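PDB 5XTF: 2,3-dihydroxy-2,3-dihydrophenylpropionate dehydrogenase from Pseudomonas sp. MC1, which catalyses the NAD(+)-dependent oxidation of naphthalene cis-dihydrodiol to 1,2-dihydroxynaphthalene in the breakdown of aromatic hydrocarbons. Local coordinates for residues Q24-T29 and Y48-L53. Numbering follows the deposited sequence.
Sequences QVVSIT and YCVSAL
Val26 and Ser51 lie at the middle of a parallel strand pair, where Ser51 N donates to Val26 O at 2.9 Å. The pair belongs to the first beta-alpha-beta unit of the Rossmann fold of this short-chain dehydrogenase; helix 34-46 makes the crossover. Val26 N also donates, to Cys49 O, at 164°. Cys49 N to Gln24 O, Ile28 N to Ser51 O and Leu53 N to Ile28 O complete the five-bond ladder.

On one face, Ser27 OG donates to Ser51 OG at 2.8 Å. With Ser27 OG anti to its backbone N (chi1 -177°) and Ser51 OG between its own N and carbonyl carbon, the two hydroxyls meet across the strands. Ser51 OG is also bonded to Thr91 OG1 of helix 81-95, so this buried hydroxyl has two partners. Beside them, Val25 CG2 rests on Cys49 CB.

The other face is apolar. The side chains of Val26 and Val50 run side by side, with Val26 CG1 3.8 Å from Val50 CG2. Val50 CG1 meets Ile28 CD1. Phe43 of helix 34-46 covers both valines and sets its ring edge-to-face with that of Tyr48.

The Tyr48 side chain crosses that of Val26 at about a right angle, with CD2 near Val26 CG1. Its CE2 approaches Gln24 CB to 3.5 Å. An alanine in place of Tyr48 would probably leave a gap beside Gln24 CB and Val26 CG1 and deprive Phe43 of its ring partner.

Farther out, Thr29 OG1 bonds to the backbone N of Asn104 and of Ala105; Asn104 is an NAD(+)-binding residue. Gln24 OE1 is held by Arg256 NE. One water is 2.6 Å from Tyr48 OH and donates a weak bond to Gln24 OE1.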
loop_
_atom_site.group_PDB
_atom_site.type_symbol
_atom_site.label_atom_id
_atom_site.label_comp_id
_atom_site.label_asym_id
_atom_site.label_seq_id
_atom_site.Cartn_x
_atom_site.Cartn_y
_atom_site.Cartn_z
ATOM N N GLN B 24 17.743 30.065 -1.358
ATOM C CA GLN B 24 16.737 29.173 -1.925
ATOM C C GLN B 24 15.468 29.943 -2.249
ATOM O O GLN B 24 15.135 30.933 -1.592
ATOM C CB GLN B 24 16.393 28.013 -0.986
ATOM C CG GLN B 24 17.562 27.107 -0.661
ATOM C CD GLN B 24 18.116 26.425 -1.885
ATOM O OE1 GLN B 24 17.521 25.475 -2.383
ATOM N NE2 GLN B 24 19.260 26.904 -2.380
ATOM N N VAL B 25 14.755 29.455 -3.267
ATOM C CA VAL B 25 13.567 30.094 -3.819
ATOM C C VAL B 25 12.492 29.033 -4.011
ATOM O O VAL B 25 12.754 27.990 -4.622
ATOM C CB VAL B 25 13.876 30.778 -5.161
ATOM C CG1 VAL B 25 12.599 31.227 -5.821
ATOM C CG2 VAL B 25 14.850 31.935 -4.959
ATOM N N VAL B 26 11.284 29.303 -3.515
ATOM C CA VAL B 26 10.169 28.365 -3.610
ATOM C C VAL B 26 8.967 29.062 -4.231
ATOM O O VAL B 26 8.710 30.239 -3.956
ATOM C CB VAL B 26 9.791 27.771 -2.236
ATOM C CG1 VAL B 26 9.354 28.863 -1.269
ATOM C CG2 VAL B 26 8.693 26.715 -2.386
ATOM N N SER B 27 8.207 28.325 -5.037
ATOM C CA SER B 27 7.005 28.848 -5.661
ATOM C C SER B 27 5.808 27.970 -5.308
ATOM O O SER B 27 5.855 26.757 -5.509
ATOM C CB SER B 27 7.191 28.910 -7.168
ATOM O OG SER B 27 6.041 29.474 -7.735
ATOM N N ILE B 28 4.726 28.591 -4.837
ATOM C CA ILE B 28 3.613 27.911 -4.166
ATOM C C ILE B 28 2.299 28.271 -4.864
ATOM O O ILE B 28 1.930 29.446 -4.894
ATOM C CB ILE B 28 3.555 28.323 -2.681
ATOM C CG1 ILE B 28 4.920 28.102 -2.016
ATOM C CG2 ILE B 28 2.414 27.618 -1.943
ATOM C CD1 ILE B 28 5.082 28.744 -0.644
ATOM N N THR B 29 1.582 27.276 -5.406
ATOM C CA THR B 29 0.198 27.504 -5.837
ATOM C C THR B 29 -0.772 27.277 -4.667
ATOM O O THR B 29 -0.412 26.730 -3.620
ATOM C CB THR B 29 -0.219 26.599 -7.006
ATOM O OG1 THR B 29 -0.531 25.287 -6.509
ATOM C CG2 THR B 29 0.859 26.509 -8.079
ATOM N N TYR B 48 13.434 31.571 2.808
ATOM C CA TYR B 48 13.288 31.447 1.360
ATOM C C TYR B 48 12.820 32.753 0.737
ATOM O O TYR B 48 12.099 33.540 1.352
ATOM C CB TYR B 48 12.255 30.368 0.993
ATOM C CG TYR B 48 12.706 28.923 1.096
ATOM C CD1 TYR B 48 12.940 28.337 2.325
ATOM C CD2 TYR B 48 12.862 28.139 -0.042
ATOM C CE1 TYR B 48 13.342 27.002 2.432
ATOM C CE2 TYR B 48 13.260 26.800 0.051
ATOM C CZ TYR B 48 13.495 26.240 1.295
ATOM O OH TYR B 48 13.888 24.916 1.403
ATOM N N CYS B 49 13.202 32.958 -0.514
ATOM C CA CYS B 49 12.446 33.858 -1.370
ATOM C C CYS B 49 11.238 33.089 -1.876
ATOM O O CYS B 49 11.369 31.934 -2.302
ATOM C CB CYS B 49 13.295 34.353 -2.537
ATOM S SG CYS B 49 14.847 35.146 -2.052
ATOM N N VAL B 50 10.061 33.704 -1.802
ATOM C CA VAL B 50 8.799 33.009 -2.033
ATOM C C VAL B 50 8.042 33.708 -3.148
ATOM O O VAL B 50 7.862 34.931 -3.114
ATOM C CB VAL B 50 7.941 32.952 -0.754
ATOM C CG1 VAL B 50 6.578 32.319 -1.051
ATOM C CG2 VAL B 50 8.683 32.186 0.336
ATOM N N SER B 51 7.602 32.938 -4.130
ATOM C CA SER B 51 6.569 33.402 -5.035
ATOM C C SER B 51 5.316 32.568 -4.831
ATOM O O SER B 51 5.360 31.431 -4.340
ATOM C CB SER B 51 7.012 33.339 -6.494
ATOM O OG SER B 51 6.854 32.046 -7.001
ATOM N N ALA B 52 4.187 33.140 -5.220
ATOM C CA ALA B 52 2.908 32.616 -4.772
ATOM C C ALA B 52 1.853 32.896 -5.824
ATOM O O ALA B 52 1.761 34.017 -6.333
ATOM C CB ALA B 52 2.499 33.242 -3.435
ATOM N N LEU B 53 1.076 31.870 -6.146
ATOM C CA LEU B 53 -0.057 31.981 -7.047
ATOM C C LEU B 53 -1.330 31.964 -6.221
ATOM O O LEU B 53 -1.539 31.057 -5.407
ATOM C CB LEU B 53 -0.071 30.844 -8.059
ATOM C CG LEU B 53 -1.276 30.877 -8.996
ATOM C CD1 LEU B 53 -1.365 32.216 -9.689
ATOM C CD2 LEU B 53 -1.211 29.736 -10.018
HETATM O O HOH W 1 16.224 24.123 0.508
#